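Local coordinates for kojibiose phosphorylase (Gut metagenome, PDB 6W0P), which belongs to glycoside hydrolase family 65, carbohydrate-active enzymes that join a beta-sandwich N-terminal domain to an (alpha/alpha)6-barrel catalytic domain, at residues M27-S31 with T42-F46; I56-F60 with T85-F91. All coordinates share one frame; numbering follows the deposited sequence.

Contact 1 (M27-S31 with T42-F46)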
ATOM      1  N   MET A  27      29.792  11.949   5.340  1.00 33.93           N
ATOM      2  CA  MET A  27      28.915  11.663   4.178  1.00 34.71           C
ATOM      3  C   MET A  27      28.353  12.960   3.571  1.00 33.32           C
ATOM      4  O   MET A  27      28.081  12.960   2.364  1.00 32.08           O
ATOM      5  CB  MET A  27      27.789  10.702   4.575  1.00 36.40           C
ATOM      6  CG  MET A  27      28.279   9.226   4.663  1.00 38.00           C
ATOM      7  SD  MET A  27      26.958   8.065   5.156  1.00 39.75           S
ATOM      8  CE  MET A  27      25.783   8.338   3.823  1.00 39.62           C
ATOM      9  N   VAL A  28      28.225  14.036   4.354  1.00 32.92           N
ATOM     10  CA  VAL A  28      27.748  15.363   3.860  1.00 32.92           C
ATOM     11  C   VAL A  28      28.766  15.881   2.843  1.00 33.08           C
ATOM     12  O   VAL A  28      28.346  16.271   1.761  1.00 32.97           O
ATOM     13  CB  VAL A  28      27.516  16.378   5.002  1.00 32.56           C
ATOM     14  CG1 VAL A  28      27.333  17.791   4.476  1.00 32.40           C
ATOM     15  CG2 VAL A  28      26.328  15.982   5.861  1.00 32.32           C
ATOM     16  N   SER A  29      30.056  15.842   3.189  1.00 33.45           N
ATOM     17  CA  SER A  29      31.184  16.293   2.342  1.00 33.00           C
ATOM     18  C   SER A  29      31.236  15.426   1.082  1.00 32.84           C
ATOM     19  O   SER A  29      31.266  15.975  -0.027  1.00 32.60           O
ATOM     20  CB  SER A  29      32.478  16.288   3.122  1.00 33.52           C
ATOM     21  OG  SER A  29      32.368  17.115   4.284  1.00 33.71           O
ATOM     22  N   GLU A  30      31.207  14.107   1.230  1.00 32.99           N
ATOM     23  CA  GLU A  30      31.113  13.173   0.080  1.00 32.31           C
ATOM     24  C   GLU A  30      30.075  13.696  -0.932  1.00 31.75           C
ATOM     25  O   GLU A  30      30.339  13.635  -2.161  1.00 31.84           O
ATOM     26  CB  GLU A  30      30.699  11.769   0.532  1.00 33.09           C
ATOM     27  CG  GLU A  30      31.774  10.981   1.262  1.00 33.71           C
ATOM     28  CD  GLU A  30      31.375   9.554   1.633  1.00 34.54           C
ATOM     29  OE1 GLU A  30      30.160   9.225   1.574  1.00 33.74           O
ATOM     30  OE2 GLU A  30      32.278   8.766   1.994  1.00 35.37           O
ATOM     31  N   SER A  31      28.904  14.141  -0.463  1.00 30.33           N
ATOM     32  CA  SER A  31      27.795  14.557  -1.358  1.00 29.60           C
ATOM     33  C   SER A  31      28.156  15.898  -2.027  1.00 28.62           C
ATOM     34  O   SER A  31      28.152  15.996  -3.259  1.00 28.39           O
ATOM     35  CB  SER A  31      26.493  14.629  -0.596  1.00 29.55           C
ATOM     36  OG  SER A  31      26.108  13.354  -0.103  1.00 28.55           O
ATOM     37  N   THR A  42      31.074  10.756  -9.357  1.00 30.70           N
ATOM     38  CA  THR A  42      31.665  10.128  -8.160  1.00 31.68           C
ATOM     39  C   THR A  42      31.382  11.007  -6.957  1.00 30.55           C
ATOM     40  O   THR A  42      31.616  12.218  -7.049  1.00 30.81           O
ATOM     41  CB  THR A  42      33.170   9.875  -8.333  1.00 32.21           C
ATOM     42  OG1 THR A  42      33.794  11.136  -8.581  1.00 33.54           O
ATOM     43  CG2 THR A  42      33.445   8.926  -9.472  1.00 32.09           C
ATOM     44  N   ARG A  43      30.955  10.379  -5.870  1.00 30.02           N
ATOM     45  CA  ARG A  43      30.944  10.994  -4.526  1.00 29.52           C
ATOM     46  C   ARG A  43      32.390  11.285  -4.140  1.00 29.84           C
ATOM     47  O   ARG A  43      33.300  10.611  -4.659  1.00 30.19           O
ATOM     48  CB  ARG A  43      30.269  10.054  -3.519  1.00 29.62           C
ATOM     49  CG  ARG A  43      28.748  10.030  -3.616  1.00 29.32           C
ATOM     50  CD  ARG A  43      28.139   8.975  -2.712  1.00 29.29           C
ATOM     51  NE  ARG A  43      28.313   9.323  -1.309  1.00 29.00           N
ATOM     52  CZ  ARG A  43      27.520  10.131  -0.624  1.00 28.94           C
ATOM     53  NH1 ARG A  43      26.479  10.717  -1.190  1.00 29.18           N
ATOM     54  NH2 ARG A  43      27.759  10.354   0.643  1.00 29.36           N
ATOM     55  N   ALA A  44      32.581  12.200  -3.194  1.00 30.27           N
ATOM     56  CA  ALA A  44      33.906  12.648  -2.722  1.00 30.77           C
ATOM     57  C   ALA A  44      34.377  11.710  -1.608  1.00 32.40           C
ATOM     58  O   ALA A  44      34.948  12.200  -0.598  1.00 32.96           O
ATOM     59  CB  ALA A  44      33.850  14.071  -2.262  1.00 30.52           C
ATOM     60  N   PHE A  45      34.153  10.408  -1.794  1.00 32.28           N
ATOM     61  CA  PHE A  45      34.625   9.377  -0.855  1.00 33.33           C
ATOM     62  C   PHE A  45      36.151   9.424  -0.918  1.00 33.81           C
ATOM     63  O   PHE A  45      36.692   9.712  -1.983  1.00 34.02           O
ATOM     64  CB  PHE A  45      34.038   8.007  -1.191  1.00 33.57           C
ATOM     65  CG  PHE A  45      34.435   7.479  -2.545  1.00 33.56           C
ATOM     66  CD1 PHE A  45      35.634   6.809  -2.717  1.00 34.43           C
ATOM     67  CD2 PHE A  45      33.617   7.673  -3.641  1.00 33.18           C
ATOM     68  CE1 PHE A  45      36.005   6.333  -3.969  1.00 34.65           C
ATOM     69  CE2 PHE A  45      33.995   7.219  -4.894  1.00 33.70           C
ATOM     70  CZ  PHE A  45      35.183   6.544  -5.056  1.00 34.14           C
ATOM     71  N   PHE A  46      36.783   9.229   0.231  1.00 34.36           N
ATOM     72  CA  PHE A  46      38.244   9.055   0.395  1.00 35.00           C
ATOM     73  C   PHE A  46      38.739   7.951  -0.535  1.00 35.38           C
ATOM     74  O   PHE A  46      38.099   6.895  -0.637  1.00 36.02           O
ATOM     75  CB  PHE A  46      38.587   8.742   1.856  1.00 34.88           C
ATOM     76  CG  PHE A  46      38.408   9.906   2.797  1.00 33.80           C
ATOM     77  CD1 PHE A  46      37.999  11.152   2.336  1.00 33.80           C
ATOM     78  CD2 PHE A  46      38.696   9.769   4.143  1.00 33.38           C
ATOM     79  CE1 PHE A  46      37.870  12.232   3.202  1.00 33.28           C
ATOM     80  CE2 PHE A  46      38.555  10.844   5.007  1.00 33.84           C
ATOM     81  CZ  PHE A  46      38.154  12.075   4.536  1.00 33.44           C
TER
HETATM   82  O   HOH W   1      34.811   8.613   2.516  1.00 30.46           O

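Contact 2 (I56-F60 with T85-F91)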
ATOM      1  N   ILE A  56      30.674   5.052  -0.501  1.00 32.51           N
ATOM      2  CA  ILE A  56      31.446   4.966  -1.771  1.00 32.92           C
ATOM      3  C   ILE A  56      30.433   4.842  -2.911  1.00 33.00           C
ATOM      4  O   ILE A  56      29.526   3.968  -2.846  1.00 34.28           O
ATOM      5  CB  ILE A  56      32.448   3.803  -1.773  1.00 32.41           C
ATOM      6  CG1 ILE A  56      33.518   3.988  -0.692  1.00 33.06           C
ATOM      7  CG2 ILE A  56      33.051   3.678  -3.154  1.00 32.77           C
ATOM      8  CD1 ILE A  56      34.477   2.824  -0.553  1.00 33.02           C
ATOM      9  N   GLY A  57      30.591   5.681  -3.922  1.00 31.90           N
ATOM     10  CA  GLY A  57      29.531   5.912  -4.918  1.00 31.78           C
ATOM     11  C   GLY A  57      30.135   6.416  -6.204  1.00 30.72           C
ATOM     12  O   GLY A  57      30.644   7.553  -6.192  1.00 30.40           O
ATOM     13  N   THR A  58      30.160   5.541  -7.209  1.00 30.33           N
ATOM     14  CA  THR A  58      30.563   5.823  -8.604  1.00 30.46           C
ATOM     15  C   THR A  58      29.391   5.403  -9.491  1.00 30.27           C
ATOM     16  O   THR A  58      29.009   4.223  -9.407  1.00 31.14           O
ATOM     17  CB  THR A  58      31.864   5.099  -8.985  1.00 30.67           C
ATOM     18  OG1 THR A  58      32.865   5.374  -7.999  1.00 30.30           O
ATOM     19  CG2 THR A  58      32.358   5.501 -10.359  1.00 30.55           C
ATOM     20  N   TYR A  59      28.821   6.311 -10.280  1.00 29.50           N
ATOM     21  CA  TYR A  59      27.649   5.967 -11.114  1.00 29.74           C
ATOM     22  C   TYR A  59      27.872   6.423 -12.537  1.00 29.94           C
ATOM     23  O   TYR A  59      28.582   7.401 -12.743  1.00 30.17           O
ATOM     24  CB  TYR A  59      26.389   6.580 -10.526  1.00 29.22           C
ATOM     25  CG  TYR A  59      26.351   6.538  -9.020  1.00 29.00           C
ATOM     26  CD1 TYR A  59      25.945   5.391  -8.349  1.00 28.99           C
ATOM     27  CD2 TYR A  59      26.723   7.639  -8.267  1.00 28.50           C
ATOM     28  CE1 TYR A  59      25.875   5.362  -6.967  1.00 28.85           C
ATOM     29  CE2 TYR A  59      26.671   7.617  -6.881  1.00 28.40           C
ATOM     30  CZ  TYR A  59      26.241   6.473  -6.231  1.00 28.21           C
ATOM     31  OH  TYR A  59      26.171   6.445  -4.876  1.00 27.57           O
ATOM     32  N   PHE A  60      27.222   5.721 -13.451  1.00 30.92           N
ATOM     33  CA  PHE A  60      27.156   6.011 -14.897  1.00 32.23           C
ATOM     34  C   PHE A  60      25.691   6.186 -15.265  1.00 32.86           C
ATOM     35  O   PHE A  60      24.897   5.288 -14.947  1.00 33.90           O
ATOM     36  CB  PHE A  60      27.819   4.888 -15.692  1.00 33.53           C
ATOM     37  CG  PHE A  60      29.286   4.721 -15.379  1.00 34.54           C
ATOM     38  CD1 PHE A  60      30.247   5.431 -16.091  1.00 34.94           C
ATOM     39  CD2 PHE A  60      29.699   3.891 -14.344  1.00 34.57           C
ATOM     40  CE1 PHE A  60      31.599   5.297 -15.792  1.00 35.63           C
ATOM     41  CE2 PHE A  60      31.049   3.753 -14.047  1.00 35.45           C
ATOM     42  CZ  PHE A  60      31.999   4.446 -14.777  1.00 36.23           C
ATOM     43  N   THR A  85      19.891   3.195 -10.542  1.00 34.19           N
ATOM     44  CA  THR A  85      21.293   3.469 -10.971  1.00 33.73           C
ATOM     45  C   THR A  85      22.222   2.816  -9.951  1.00 33.49           C
ATOM     46  O   THR A  85      22.004   3.032  -8.758  1.00 32.58           O
ATOM     47  CB  THR A  85      21.525   4.979 -11.091  1.00 34.20           C
ATOM     48  OG1 THR A  85      20.468   5.539 -11.869  1.00 34.43           O
ATOM     49  CG2 THR A  85      22.828   5.356 -11.757  1.00 34.96           C
ATOM     50  N   ILE A  86      23.181   2.003 -10.399  1.00 33.58           N
ATOM     51  CA  ILE A  86      23.952   1.104  -9.486  1.00 33.33           C
ATOM     52  C   ILE A  86      25.361   1.667  -9.257  1.00 32.59           C
ATOM     53  O   ILE A  86      25.995   2.202 -10.188  1.00 31.47           O
ATOM     54  CB  ILE A  86      23.970  -0.348  -9.998  1.00 33.91           C
ATOM     55  CG1 ILE A  86      24.407  -0.431 -11.462  1.00 34.79           C
ATOM     56  CG2 ILE A  86      22.617  -1.002  -9.777  1.00 34.11           C
ATOM     57  CD1 ILE A  86      24.650  -1.834 -11.963  1.00 35.65           C
ATOM     58  N   ASN A  87      25.814   1.576  -8.014  1.00 32.23           N
ATOM     59  CA  ASN A  87      27.232   1.788  -7.660  1.00 32.04           C
ATOM     60  C   ASN A  87      28.032   0.913  -8.624  1.00 32.81           C
ATOM     61  O   ASN A  87      27.658  -0.294  -8.829  1.00 31.90           O
ATOM     62  CB  ASN A  87      27.479   1.469  -6.188  1.00 31.88           C
ATOM     63  CG  ASN A  87      28.796   2.005  -5.678  1.00 31.93           C
ATOM     64  OD1 ASN A  87      29.485   2.741  -6.395  1.00 31.08           O
ATOM     65  ND2 ASN A  87      29.173   1.569  -4.474  1.00 31.55           N
ATOM     66  N   SER A  88      29.045   1.511  -9.245  1.00 32.90           N
ATOM     67  CA  SER A  88      29.869   0.882 -10.304  1.00 33.49           C
ATOM     68  C   SER A  88      31.339   0.979  -9.917  1.00 33.51           C
ATOM     69  O   SER A  88      31.653   1.397  -8.787  1.00 32.78           O
ATOM     70  CB  SER A  88      29.600   1.529 -11.637  1.00 33.85           C
ATOM     71  OG  SER A  88      28.214   1.543 -11.900  1.00 34.38           O
ATOM     72  N   VAL A  89      32.211   0.633 -10.850  1.00 34.16           N
ATOM     73  CA  VAL A  89      33.656   0.451 -10.567  1.00 35.10           C
ATOM     74  C   VAL A  89      34.173   1.662  -9.783  1.00 34.40           C
ATOM     75  O   VAL A  89      34.074   2.799 -10.270  1.00 34.31           O
ATOM     76  CB  VAL A  89      34.436   0.174 -11.865  1.00 36.49           C
ATOM     77  CG1 VAL A  89      34.243   1.265 -12.919  1.00 36.55           C
ATOM     78  CG2 VAL A  89      35.912  -0.078 -11.584  1.00 37.32           C
ATOM     79  N   ASN A  90      34.709   1.412  -8.592  1.00 34.43           N
ATOM     80  CA  ASN A  90      35.502   2.417  -7.833  1.00 34.21           C
ATOM     81  C   ASN A  90      36.900   2.507  -8.469  1.00 33.97           C
ATOM     82  O   ASN A  90      37.681   1.558  -8.274  1.00 34.41           O
ATOM     83  CB  ASN A  90      35.581   2.037  -6.350  1.00 34.13           C
ATOM     84  CG  ASN A  90      36.410   3.013  -5.541  1.00 33.43           C
ATOM     85  OD1 ASN A  90      37.058   3.895  -6.103  1.00 32.38           O
ATOM     86  ND2 ASN A  90      36.368   2.875  -4.222  1.00 33.70           N
ATOM     87  N   PHE A  91      37.183   3.557  -9.252  1.00 33.32           N
ATOM     88  CA  PHE A  91      38.437   3.687 -10.052  1.00 32.96           C
ATOM     89  C   PHE A  91      39.377   4.708  -9.409  1.00 32.73           C
ATOM     90  O   PHE A  91      40.394   5.037 -10.016  1.00 32.64           O
ATOM     91  CB  PHE A  91      38.130   4.037 -11.507  1.00 32.92           C
ATOM     92  CG  PHE A  91      37.231   5.227 -11.723  1.00 32.94           C
ATOM     93  CD1 PHE A  91      37.686   6.520 -11.495  1.00 32.44           C
ATOM     94  CD2 PHE A  91      35.934   5.054 -12.190  1.00 33.18           C
ATOM     95  CE1 PHE A  91      36.850   7.606 -11.689  1.00 32.38           C
ATOM     96  CE2 PHE A  91      35.108   6.144 -12.404  1.00 32.45           C
ATOM     97  CZ  PHE A  91      35.567   7.417 -12.161  1.00 32.49           C
TER
HETATM   98  O   HOH W   2      32.387   3.041  -6.630  1.00 30.10           O
HETATM   99  O   HOH W   3      35.500   5.994  -8.854  1.00 34.59           O
HETATM  100  O   HOH W   4      25.561   3.578 -12.404  1.00 33.69           O

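Contact 1 (M27-S31 with T42-F46)
R43 and E30 meet through a salt bridge, with NH2 of R43 2.8 Å from OE1 of E30. The bond is nearly straight at 167°, the acceptor lies in the guanidinium plane, and OE1 offers its anti lone pair, the one turned away from OE2. The carboxylate plane stands almost square to the guanidinium, 85° apart, and NE of R43 adds only a weak bond to the same oxygen. The bend at chi3 (68°) folds the arginine back against the helix, where S31 N lies over one of its faces. NH1 of R43 also donates to OG of S31 at 2.9 Å, coming in tilted from the guanidinium plane, and NH2 makes a weak bond to O of M27 at 3.1 Å. Beside this polar cluster the backbones join: A44 N donates to E30 O at 2.9 Å, while the methyl of A44 packs against that oxygen and E30 CA. So a loop following strand 40-42 is fastened to the short helix 26-32, both in the N-terminal domain of a family 65 protein. E30 OE2, 3.7 Å from CB of F45, accepts a hydrogen bond from a water 2.6 Å away, which in turn accepts from F46 N at 3.1 Å, so the carboxylate reaches one residue further along the loop. In the second shell, L55 supplies its N to E30 OE1 and its O to R43 NE. R43 then runs on to the catalytic domain, NH1 to T340 O and NH2 to C661 O, while S31 OG bonds T660 O. With carboxylate and carbonyls gathered round it, the buried arginine is probably held charged. The F45 ring meets R143, and that of F46 meets R126, in cation-pi contacts.

Contact 2 (I56-F60 with T85-F91)
N87 turns its CG anti to the backbone N (chi1 -165°), and a chi2 of only 7° carries the amide oxygen to the chain at T58. There OD1 accepts T58 N at 3.0 Å in a nearly straight bond of 173°, although the donor sits well off the carbonyl plane of the amide. One residue on, S88 N donates to T58 O at 2.7 Å, close to the line of the C=O but bent at the hydrogen. Strand 58-60 is the outer strand of a small three-stranded antiparallel sheet that pairs on its other side with strand 40-42, and here a side-chain amide and a loop NH, rather than a further strand, take up the polar groups of T58. The other end of the N87 amide, ND2, bonds to L178 O. T58 OG1 touches two waters: one, at 2.7 Å, donates to N87 OD1 and S88 O; the second accepts from F91 N and hovers 3.2 Å above the centre of the F91 ring. The methyl of T58 faces V89 O and sits 3.5 Å from CE2 of F91. The F60 ring presents its edge to CB of S88, with CE2 3.6 Å away, and to V89; the edge of the Y59 ring meets I86 O. CG2 of I56 rests on ND2 of N90 at 3.6 Å, their side chains crossing at about a right angle. With N, O and OG1 of T58 all partnered, their burial probably costs little, and water makes part of the fit between loop and strand.

How the contacts relate
From the N terminus, contact 1 comes first: the loop it closes runs from helix 26-32 through strands 35-36 and 40-42. Contact 2 opens only afterwards, its loop leaving strand 58-60 and returning through strands 64-66 and 83-85, so the two lie in series and neither nest nor cross. They are joined through the small antiparallel sheet, where strand 40-42 pairs with strand 58-60. At the seam R43 N lies 2.9 Å from G57 O, probably a hydrogen bond, and the F45 ring packs on N90 and G57. Together they tie the helix, the small sheet and the 85-91 loop to one another within the N-terminal domain.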